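Long-range contacts in putative thiosugar synthase (Amycolatopsis orientalis, PDB 4N6F), which forms a covalent adduct with a six-carbon sugar phosphate and probably introduces sulfur from a carrier protein in making a 2-thiosugar: residues R25-Y33 with S212-V221; T79-K90 with I106-D116. All blocks are in the same frame, centred on the assembly; numbering follows the deposited sequence.

In the fold
Both contacts belong to the inner parallel sheet of one TIM barrel. Interaction 1 joins its first and last strands and so closes the ring; interaction 2 joins consecutive strands, 79-83 and 108-111, and is nested along the chain inside the loop that interaction 1 closes. Interaction 1 is mostly buried, with its centre about 7 Å from the centre of the chain. Interaction 2 has its centre about 10 Å away and is only partly buried. Both reach the same ligand, with different chemistry: 212-221 holds its phosphate end and 106-116 its covalently bound sugar end. Glu31 of interaction 1 reaches interaction 2, its OE2 lying 2.6 Å from Lys110 NZ and 2.9 Å from Ser85 OG.

Interaction 1. Residues R25-Y33 with S212-V221; sequences RILVGIEQY and SATLVNTALV. With F6R (fructose -6-phosphate), chain F.
Leu27 sits between Thr214 and Val216 in a parallel ladder, its N donating to Thr214 O at 2.8 Å and its O accepting from Val216 N at 2.9 Å. With the axes of strands 26-28 and 213-216 4.6 Å apart and 24° from parallel, this is the seam between the first and last strands of a TIM barrel. At the start of the ladder Arg25 O accepts from Thr214 N and from a water that also meets Thr214 OG1. Packing is close on both faces: Leu27 CB rests on Leu215 CG, whereas Ile26 and Val28 lie on the other face, where Ile26 CG2 meets Val216 CG2 and Val28 CG1 meets Leu220 CD1 of the following helix. Where the strands end, Gly29 N donates to Val216 O, and a side chain on Gly29 would run into ligand atom O2.

The ends are more open to solvent and lean on polar groups, though individual contacts there are short. At one, the partly exposed Arg25 bends at chi2 (-69°) and brings NH1 to a lone pair of Ser212 O, 2.8 Å away in the carbonyl plane. At the other, the exposed Val221 lays CG2 3.4 Å from Tyr33 CZ, and Tyr33 OH donates to Asn217 OD1 at 3.0 Å, the ring and amide planes being 43° apart.

That bond occupies one end of the Asn217 amide, while ND2 donates to F6R O5 at 3.1 Å. Beside it, Thr218 OG1 reaches phosphate oxygen O1P at 2.6 Å and Thr218 N donates to the same atom. Backbone N-H groups at the start of helix 218-221 thus point to the phosphate and would probably offset part of its negative charge.

Interaction 2. Residues T79-K90 with I106-D116; sequences TWIGTTSFARTK and IEILKLDVRGD. With F6R (fructose -6-phosphate), chain F.
Gly82 and Lys110 are joined by the strand ladder of a beta-alpha-beta crossover, strand 79-83, helix 90-104 and strand 108-111: Gly82 N donates to Ile108 O and Lys110 N to Gly82 O at 2.7 Å. Near the start of the ladder, Ile81 CG2 bears obliquely on Ile108 CG2 at 3.6 Å. Farther along, Thr83 and Lys110 run side by side in the same direction. The lysine is extended as far as CE and bends only at chi4 (-79°), which brings NZ into the covalent bond with F6R C1, 1.5 Å long. Thr83 OG1 accepts from Ser85 N in an ST turn and is also hydrogen-bonded to Glu31.

Thr84 has two separate roles. Its side chain crosses that of Leu109 at about a right angle, CG2 against the two methyls, while OG1 accepts from Asp112 N at 2.7 Å and thereby ties the loop after one strand to the loop after the other. Arg114, extended from CG to NE, presents the edge of its guanidinium: NH2 donates to F6R O4 at 2.7 Å and forms a salt bridge with Asp112 OD1 from above the carboxylate plane, 71° out of it. With an alanine here, the sugar O4 would probably lose this donor and Asp112 would be left to its other ion pair, with Arg162. The second carboxylate oxygen, Asp112 OD2, lies 3.1 Å from F6R C1, the carbon bonded to the lysine.

Interaction 1. Residues R25-Y33 with S212-V221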
loop_
_atom_site.group_PDB
_atom_site.type_symbol
_atom_site.label_atom_id
_atom_site.label_comp_id
_atom_site.label_asym_id
_atom_site.label_seq_id
_atom_site.Cartn_x
_atom_site.Cartn_y
_atom_site.Cartn_z
ATOM N N ARG A 25 -12.183 2.766 6.352
ATOM C CA ARG A 25 -10.834 3.122 6.744
ATOM C C ARG A 25 -10.299 4.357 6.020
ATOM O O ARG A 25 -9.167 4.773 6.259
ATOM C CB ARG A 25 -9.919 1.936 6.453
ATOM C CG ARG A 25 -10.350 0.658 7.138
ATOM C CD ARG A 25 -10.143 0.812 8.627
ATOM N NE ARG A 25 -10.631 -0.329 9.383
ATOM C CZ ARG A 25 -10.208 -0.653 10.601
ATOM N NH1 ARG A 25 -9.277 0.068 11.215
ATOM N NH2 ARG A 25 -10.717 -1.716 11.201
ATOM N N ILE A 26 -11.103 4.916 5.122
ATOM C CA ILE A 26 -10.789 6.161 4.441
ATOM C C ILE A 26 -11.850 7.185 4.825
ATOM O O ILE A 26 -13.046 6.941 4.641
ATOM C CB ILE A 26 -10.814 5.990 2.910
ATOM C CG1 ILE A 26 -9.754 4.987 2.438
ATOM C CG2 ILE A 26 -10.587 7.319 2.224
ATOM C CD1 ILE A 26 -8.325 5.419 2.714
ATOM N N LEU A 27 -11.411 8.311 5.382
ATOM C CA LEU A 27 -12.264 9.476 5.549
ATOM C C LEU A 27 -11.893 10.450 4.443
ATOM O O LEU A 27 -10.718 10.574 4.093
ATOM C CB LEU A 27 -12.051 10.134 6.914
ATOM C CG LEU A 27 -12.394 9.343 8.180
ATOM C CD1 LEU A 27 -11.939 10.093 9.419
ATOM C CD2 LEU A 27 -13.874 9.123 8.299
ATOM N N VAL A 28 -12.883 11.135 3.885
ATOM C CA VAL A 28 -12.636 12.105 2.829
ATOM C C VAL A 28 -12.989 13.498 3.312
ATOM O O VAL A 28 -14.133 13.766 3.687
ATOM C CB VAL A 28 -13.436 11.791 1.557
ATOM C CG1 VAL A 28 -13.079 12.786 0.463
ATOM C CG2 VAL A 28 -13.148 10.378 1.081
ATOM N N GLY A 29 -11.991 14.382 3.296
ATOM C CA GLY A 29 -12.158 15.745 3.766
ATOM C C GLY A 29 -12.741 16.563 2.638
ATOM O O GLY A 29 -12.009 17.229 1.903
ATOM N N ILE A 30 -14.062 16.504 2.517
ATOM C CA ILE A 30 -14.792 17.105 1.401
ATOM C C ILE A 30 -15.243 18.537 1.662
ATOM O O ILE A 30 -15.758 19.182 0.750
ATOM C CB ILE A 30 -16.086 16.312 1.069
ATOM C CG1 ILE A 30 -17.010 16.244 2.292
ATOM C CG2 ILE A 30 -15.758 14.914 0.561
ATOM C CD1 ILE A 30 -18.446 15.920 1.951
ATOM N N GLU A 31 -15.073 19.033 2.889
ATOM C CA GLU A 31 -15.810 20.233 3.319
ATOM C C GLU A 31 -15.608 21.467 2.417
ATOM O O GLU A 31 -16.481 22.331 2.369
ATOM C CB GLU A 31 -15.581 20.567 4.818
ATOM C CG GLU A 31 -14.144 20.798 5.281
ATOM C CD GLU A 31 -13.589 19.623 6.090
ATOM O OE1 GLU A 31 -13.394 18.548 5.491
ATOM O OE2 GLU A 31 -13.337 19.773 7.315
ATOM N N GLN A 32 -14.498 21.525 1.681
ATOM C CA GLN A 32 -14.232 22.635 0.757
ATOM C C GLN A 32 -14.693 22.385 -0.686
ATOM O O GLN A 32 -14.679 23.295 -1.503
ATOM C CB GLN A 32 -12.739 22.973 0.762
ATOM C CG GLN A 32 -12.248 23.500 2.099
ATOM C CD GLN A 32 -10.878 24.146 2.006
ATOM O OE1 GLN A 32 -9.968 23.610 1.363
ATOM N NE2 GLN A 32 -10.721 25.303 2.651
ATOM N N TYR A 33 -15.115 21.162 -0.989
ATOM C CA TYR A 33 -15.553 20.797 -2.340
ATOM C C TYR A 33 -16.920 21.446 -2.596
ATOM O O TYR A 33 -17.810 21.336 -1.751
ATOM C CB TYR A 33 -15.719 19.274 -2.462
ATOM C CG TYR A 33 -14.493 18.391 -2.243
ATOM C CD1 TYR A 33 -13.364 18.832 -1.544
ATOM C CD2 TYR A 33 -14.493 17.076 -2.706
ATOM C CE1 TYR A 33 -12.272 18.000 -1.343
ATOM C CE2 TYR A 33 -13.411 16.239 -2.505
ATOM C CZ TYR A 33 -12.299 16.702 -1.826
ATOM O OH TYR A 33 -11.226 15.853 -1.639
ATOM N N SER A 212 -5.944 3.527 12.618
ATOM C CA SER A 212 -7.257 2.916 12.402
ATOM C C SER A 212 -7.850 3.395 11.089
ATOM O O SER A 212 -8.730 2.737 10.524
ATOM C CB SER A 212 -8.212 3.273 13.541
ATOM O OG SER A 212 -7.763 2.713 14.755
ATOM N N ALA A 213 -7.391 4.557 10.621
ATOM C CA ALA A 213 -7.891 5.130 9.381
ATOM C C ALA A 213 -6.983 6.252 8.896
ATOM O O ALA A 213 -6.040 6.681 9.594
ATOM C CB ALA A 213 -9.313 5.657 9.578
ATOM N N THR A 214 -7.294 6.722 7.695
ATOM C CA THR A 214 -6.591 7.817 7.064
ATOM C C THR A 214 -7.609 8.812 6.524
ATOM O O THR A 214 -8.639 8.414 5.984
ATOM C CB THR A 214 -5.744 7.295 5.893
ATOM O OG1 THR A 214 -4.871 6.272 6.376
ATOM C CG2 THR A 214 -4.904 8.399 5.290
ATOM N N LEU A 215 -7.324 10.100 6.675
ATOM C CA LEU A 215 -8.168 11.131 6.092
ATOM C C LEU A 215 -7.417 11.714 4.918
ATOM O O LEU A 215 -6.273 12.143 5.058
ATOM C CB LEU A 215 -8.530 12.218 7.097
ATOM C CG LEU A 215 -9.601 13.199 6.595
ATOM C CD1 LEU A 215 -10.475 13.706 7.740
ATOM C CD2 LEU A 215 -9.009 14.375 5.836
ATOM N N VAL A 216 -8.052 11.700 3.778
ATOM C CA VAL A 216 -7.491 12.218 2.569
ATOM C C VAL A 216 -8.360 13.308 1.980
ATOM O O VAL A 216 -9.534 13.314 2.164
ATOM C CB VAL A 216 -7.232 11.129 1.538
ATOM C CG1 VAL A 216 -6.329 10.081 2.121
ATOM C CG2 VAL A 216 -8.505 10.503 1.057
ATOM N N ASN A 217 -7.715 14.277 1.364
ATOM C CA ASN A 217 -8.337 15.371 0.658
ATOM C C ASN A 217 -7.632 15.765 -0.640
ATOM O O ASN A 217 -8.072 15.426 -1.687
ATOM C CB ASN A 217 -8.446 16.573 1.587
ATOM C CG ASN A 217 -9.031 17.792 0.910
ATOM O OD1 ASN A 217 -9.425 17.740 -0.206
ATOM N ND2 ASN A 217 -9.079 18.870 1.606
ATOM N N THR A 218 -6.486 16.406 -0.539
ATOM C CA THR A 218 -5.755 16.904 -1.677
ATOM C C THR A 218 -5.323 15.821 -2.672
ATOM O O THR A 218 -5.339 16.046 -3.828
ATOM C CB THR A 218 -4.521 17.717 -1.242
ATOM O OG1 THR A 218 -4.933 18.843 -0.514
ATOM C CG2 THR A 218 -3.746 18.184 -2.405
ATOM N N ALA A 219 -4.929 14.659 -2.203
ATOM C CA ALA A 219 -4.522 13.549 -3.081
ATOM C C ALA A 219 -5.578 13.123 -4.109
ATOM O O ALA A 219 -5.236 12.669 -5.210
ATOM C CB ALA A 219 -4.125 12.343 -2.252
ATOM N N LEU A 220 -6.846 13.226 -3.725
ATOM C CA LEU A 220 -7.971 12.930 -4.613
ATOM C C LEU A 220 -8.235 14.090 -5.562
ATOM O O LEU A 220 -8.336 13.900 -6.767
ATOM C CB LEU A 220 -9.239 12.645 -3.798
ATOM C CG LEU A 220 -9.116 11.524 -2.767
ATOM C CD1 LEU A 220 -10.440 11.276 -2.063
ATOM C CD2 LEU A 220 -8.618 10.246 -3.429
ATOM N N VAL A 221 -8.342 15.289 -5.001
ATOM C CA VAL A 221 -8.617 16.501 -5.776
ATOM C C VAL A 221 -7.588 16.723 -6.876
ATOM O O VAL A 221 -7.945 17.170 -7.962
ATOM C CB VAL A 221 -8.659 17.743 -4.860
ATOM C CG1 VAL A 221 -8.691 19.041 -5.663
ATOM C CG2 VAL A 221 -9.875 17.673 -3.958
HETATM C C1 F6R F . -9.984 19.012 8.219
HETATM C C2 F6R F . -9.869 18.859 6.728
HETATM C C3 F6R F . -8.648 19.300 5.960
HETATM C C4 F6R F . -7.546 18.261 6.177
HETATM C C5 F6R F . -6.425 18.403 5.144
HETATM C C6 F6R F . -5.649 17.109 4.997
HETATM O O2 F6R F . -10.774 18.305 6.100
HETATM O O3 F6R F . -8.169 20.603 6.311
HETATM O O4 F6R F . -6.989 18.426 7.491
HETATM O O5 F6R F . -6.938 18.762 3.863
HETATM O O6 F6R F . -4.531 17.354 4.152
HETATM P P F6R F . -4.489 16.943 2.612
HETATM O O1P F6R F . -5.344 17.985 1.955
HETATM O O2P F6R F . -5.054 15.552 2.509
HETATM O O3P F6R F . -3.013 16.984 2.339
HETATM O O HOH W 1 -6.548 4.075 5.916
#

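Interaction 2. Residues T79-K90 with I106-D116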
loop_
_atom_site.group_PDB
_atom_site.type_symbol
_atom_site.label_atom_id
_atom_site.label_comp_id
_atom_site.label_asym_id
_atom_site.label_seq_id
_atom_site.Cartn_x
_atom_site.Cartn_y
_atom_site.Cartn_z
ATOM N N THR A 79 -22.504 8.363 8.750
ATOM C CA THR A 79 -22.488 9.134 9.987
ATOM C C THR A 79 -22.126 10.571 9.642
ATOM O O THR A 79 -21.104 10.821 8.986
ATOM C CB THR A 79 -21.464 8.574 10.985
ATOM O OG1 THR A 79 -21.823 7.233 11.319
ATOM C CG2 THR A 79 -21.426 9.411 12.257
ATOM N N TRP A 80 -22.953 11.515 10.076
ATOM C CA TRP A 80 -22.704 12.933 9.807
ATOM C C TRP A 80 -21.874 13.534 10.921
ATOM O O TRP A 80 -22.187 13.361 12.096
ATOM C CB TRP A 80 -24.025 13.722 9.694
ATOM C CG TRP A 80 -24.860 13.384 8.490
ATOM C CD1 TRP A 80 -25.004 12.165 7.907
ATOM C CD2 TRP A 80 -25.690 14.284 7.748
ATOM N NE1 TRP A 80 -25.860 12.248 6.830
ATOM C CE2 TRP A 80 -26.295 13.542 6.716
ATOM C CE3 TRP A 80 -25.975 15.648 7.856
ATOM C CZ2 TRP A 80 -27.177 14.115 5.795
ATOM C CZ3 TRP A 80 -26.852 16.219 6.943
ATOM C CH2 TRP A 80 -27.440 15.451 5.922
ATOM N N ILE A 81 -20.816 14.246 10.562
ATOM C CA ILE A 81 -20.020 14.922 11.569
ATOM C C ILE A 81 -19.744 16.354 11.136
ATOM O O ILE A 81 -19.543 16.633 9.956
ATOM C CB ILE A 81 -18.702 14.158 11.891
ATOM C CG1 ILE A 81 -17.658 14.281 10.776
ATOM C CG2 ILE A 81 -18.999 12.688 12.165
ATOM C CD1 ILE A 81 -16.268 13.921 11.255
ATOM N N GLY A 82 -19.747 17.264 12.097
ATOM C CA GLY A 82 -19.448 18.654 11.809
ATOM C C GLY A 82 -17.966 18.917 11.778
ATOM O O GLY A 82 -17.150 18.038 12.081
ATOM N N THR A 83 -17.619 20.143 11.424
ATOM C CA THR A 83 -16.234 20.554 11.342
ATOM C C THR A 83 -16.049 22.011 11.790
ATOM O O THR A 83 -16.978 22.822 11.692
ATOM C CB THR A 83 -15.686 20.369 9.913
ATOM O OG1 THR A 83 -14.350 20.868 9.853
ATOM C CG2 THR A 83 -16.544 21.111 8.893
ATOM N N THR A 84 -14.853 22.318 12.295
ATOM C CA THR A 84 -14.455 23.690 12.612
ATOM C C THR A 84 -13.293 24.158 11.725
ATOM O O THR A 84 -12.665 25.181 12.015
ATOM C CB THR A 84 -13.990 23.826 14.077
ATOM O OG1 THR A 84 -12.763 23.111 14.253
ATOM C CG2 THR A 84 -15.030 23.302 15.052
ATOM N N SER A 85 -13.005 23.430 10.643
ATOM C CA SER A 85 -11.825 23.733 9.814
ATOM C C SER A 85 -11.895 25.079 9.068
ATOM O O SER A 85 -10.871 25.578 8.607
ATOM C CB SER A 85 -11.539 22.599 8.822
ATOM O OG SER A 85 -12.534 22.520 7.823
ATOM N N PHE A 86 -13.087 25.656 8.945
ATOM C CA PHE A 86 -13.232 26.973 8.319
ATOM C C PHE A 86 -12.935 28.107 9.287
ATOM O O PHE A 86 -12.595 29.208 8.862
ATOM C CB PHE A 86 -14.622 27.129 7.705
ATOM C CG PHE A 86 -14.790 26.363 6.432
ATOM C CD1 PHE A 86 -14.288 26.866 5.240
ATOM C CD2 PHE A 86 -15.408 25.121 6.427
ATOM C CE1 PHE A 86 -14.419 26.153 4.057
ATOM C CE2 PHE A 86 -15.540 24.404 5.250
ATOM C CZ PHE A 86 -15.046 24.921 4.063
ATOM N N ALA A 87 -13.057 27.834 10.582
ATOM C CA ALA A 87 -12.722 28.810 11.619
ATOM C C ALA A 87 -11.204 28.965 11.741
ATOM O O ALA A 87 -10.468 27.984 11.639
ATOM C CB ALA A 87 -13.321 28.385 12.951
ATOM N N ARG A 88 -10.754 30.202 11.967
ATOM C CA ARG A 88 -9.327 30.535 11.992
ATOM C C ARG A 88 -8.765 30.728 13.412
ATOM O O ARG A 88 -7.565 30.541 13.633
ATOM C CB ARG A 88 -9.070 31.787 11.144
ATOM C CG ARG A 88 -7.612 31.992 10.758
ATOM C CD ARG A 88 -7.419 33.174 9.813
ATOM N NE ARG A 88 -7.587 32.795 8.407
ATOM C CZ ARG A 88 -6.620 32.332 7.608
ATOM N NH1 ARG A 88 -5.371 32.177 8.050
ATOM N NH2 ARG A 88 -6.904 32.020 6.345
ATOM N N THR A 89 -9.616 31.110 14.362
ATOM C CA THR A 89 -9.220 31.228 15.765
ATOM C C THR A 89 -9.898 30.155 16.597
ATOM O O THR A 89 -10.892 29.562 16.172
ATOM C CB THR A 89 -9.623 32.596 16.365
ATOM O OG1 THR A 89 -11.043 32.776 16.246
ATOM C CG2 THR A 89 -8.905 33.735 15.657
ATOM N N LYS A 90 -9.362 29.936 17.793
ATOM C CA LYS A 90 -9.966 29.048 18.785
ATOM C C LYS A 90 -11.400 29.450 19.117
ATOM O O LYS A 90 -12.295 28.604 19.157
ATOM C CB LYS A 90 -9.118 29.035 20.060
ATOM C CG LYS A 90 -9.846 28.525 21.292
ATOM C CD LYS A 90 -8.885 28.128 22.401
ATOM C CE LYS A 90 -9.627 27.929 23.717
ATOM N NZ LYS A 90 -9.538 29.107 24.623
ATOM N N ILE A 106 -26.132 17.872 15.855
ATOM C CA ILE A 106 -24.952 17.037 15.618
ATOM C C ILE A 106 -23.952 17.272 16.747
ATOM O O ILE A 106 -23.558 18.408 17.011
ATOM C CB ILE A 106 -24.307 17.349 14.256
ATOM C CG1 ILE A 106 -25.166 16.752 13.137
ATOM C CG2 ILE A 106 -22.894 16.785 14.173
ATOM C CD1 ILE A 106 -24.808 17.254 11.755
ATOM N N GLU A 107 -23.547 16.188 17.402
ATOM C CA GLU A 107 -22.645 16.254 18.557
ATOM C C GLU A 107 -21.240 15.706 18.274
ATOM O O GLU A 107 -20.363 15.814 19.119
ATOM C CB GLU A 107 -23.275 15.534 19.764
ATOM C CG GLU A 107 -24.216 16.431 20.578
ATOM C CD GLU A 107 -25.187 15.665 21.471
ATOM O OE1 GLU A 107 -25.849 14.716 20.987
ATOM O OE2 GLU A 107 -25.310 16.029 22.662
ATOM N N ILE A 108 -21.019 15.125 17.099
ATOM C CA ILE A 108 -19.690 14.639 16.738
ATOM C C ILE A 108 -18.993 15.664 15.855
ATOM O O ILE A 108 -19.556 16.106 14.843
ATOM C CB ILE A 108 -19.755 13.303 15.990
ATOM C CG1 ILE A 108 -20.543 12.277 16.797
ATOM C CG2 ILE A 108 -18.347 12.785 15.704
ATOM C CD1 ILE A 108 -20.960 11.082 15.972
ATOM N N LEU A 109 -17.751 15.986 16.210
ATOM C CA LEU A 109 -17.062 17.137 15.667
ATOM C C LEU A 109 -15.629 16.871 15.226
ATOM O O LEU A 109 -14.793 16.390 16.007
ATOM C CB LEU A 109 -17.050 18.255 16.713
ATOM C CG LEU A 109 -16.475 19.597 16.241
ATOM C CD1 LEU A 109 -17.461 20.299 15.307
ATOM C CD2 LEU A 109 -16.139 20.485 17.430
ATOM N N LYS A 110 -15.354 17.212 13.971
ATOM C CA LYS A 110 -13.999 17.274 13.445
ATOM C C LYS A 110 -13.457 18.595 13.911
ATOM O O LYS A 110 -13.844 19.644 13.413
ATOM C CB LYS A 110 -14.042 17.106 11.922
ATOM C CG LYS A 110 -12.730 17.318 11.203
ATOM C CD LYS A 110 -12.902 17.078 9.707
ATOM C CE LYS A 110 -11.607 17.253 8.913
ATOM N NZ LYS A 110 -11.356 18.687 8.692
ATOM N N LEU A 111 -12.599 18.556 14.922
ATOM C CA LEU A 111 -12.129 19.767 15.582
ATOM C C LEU A 111 -10.781 20.166 15.032
ATOM O O LEU A 111 -9.808 19.402 15.121
ATOM C CB LEU A 111 -12.034 19.545 17.088
ATOM C CG LEU A 111 -11.446 20.688 17.920
ATOM C CD1 LEU A 111 -12.307 21.939 17.829
ATOM C CD2 LEU A 111 -11.295 20.236 19.362
ATOM N N ASP A 112 -10.733 21.366 14.461
ATOM C CA ASP A 112 -9.525 21.931 13.885
ATOM C C ASP A 112 -9.315 23.341 14.447
ATOM O O ASP A 112 -10.218 24.189 14.386
ATOM C CB ASP A 112 -9.654 21.989 12.361
ATOM C CG ASP A 112 -9.479 20.632 11.707
ATOM O OD1 ASP A 112 -8.383 20.067 11.797
ATOM O OD2 ASP A 112 -10.434 20.127 11.075
ATOM N N VAL A 113 -8.145 23.552 15.044
ATOM C CA VAL A 113 -7.701 24.851 15.527
ATOM C C VAL A 113 -6.275 25.030 15.021
ATOM O O VAL A 113 -5.349 24.390 15.523
ATOM C CB VAL A 113 -7.713 24.923 17.062
ATOM C CG1 VAL A 113 -7.281 26.301 17.542
ATOM C CG2 VAL A 113 -9.097 24.590 17.597
ATOM N N ARG A 114 -6.103 25.886 14.019
ATOM C CA ARG A 114 -4.819 26.005 13.323
ATOM C C ARG A 114 -4.179 27.381 13.426
ATOM O O ARG A 114 -4.871 28.392 13.538
ATOM C CB ARG A 114 -4.999 25.648 11.854
ATOM C CG ARG A 114 -5.710 24.330 11.676
ATOM C CD ARG A 114 -5.688 23.853 10.243
ATOM N NE ARG A 114 -6.282 22.524 10.157
ATOM C CZ ARG A 114 -6.426 21.826 9.040
ATOM N NH1 ARG A 114 -6.016 22.322 7.873
ATOM N NH2 ARG A 114 -6.983 20.619 9.093
ATOM N N GLY A 115 -2.846 27.391 13.395
ATOM C CA GLY A 115 -2.076 28.612 13.202
ATOM C C GLY A 115 -2.180 29.069 11.756
ATOM O O GLY A 115 -2.666 28.330 10.893
ATOM N N ASP A 116 -1.719 30.287 11.483
ATOM C CA ASP A 116 -1.827 30.861 10.133
ATOM C C ASP A 116 -0.996 30.101 9.085
ATOM O O ASP A 116 -1.247 30.233 7.886
ATOM C CB ASP A 116 -1.474 32.365 10.133
ATOM C CG ASP A 116 -2.699 33.265 10.355
ATOM O OD1 ASP A 116 -3.644 32.859 11.069
ATOM O OD2 ASP A 116 -2.716 34.386 9.806
HETATM C C1 F6R F . -9.984 19.012 8.219
HETATM C C2 F6R F . -9.869 18.859 6.728
HETATM C C3 F6R F . -8.648 19.300 5.960
HETATM C C4 F6R F . -7.546 18.261 6.177
HETATM C C5 F6R F . -6.425 18.403 5.144
HETATM C C6 F6R F . -5.649 17.109 4.997
HETATM O O2 F6R F . -10.774 18.305 6.100
HETATM O O3 F6R F . -8.169 20.603 6.311
HETATM O O4 F6R F . -6.989 18.426 7.491
HETATM O O5 F6R F . -6.938 18.762 3.863
HETATM O O6 F6R F . -4.531 17.354 4.152
HETATM P P F6R F . -4.489 16.943 2.612
HETATM O O1P F6R F . -5.344 17.985 1.955
HETATM O O2P F6R F . -5.054 15.552 2.509
HETATM O O3P F6R F . -3.013 16.984 2.339
#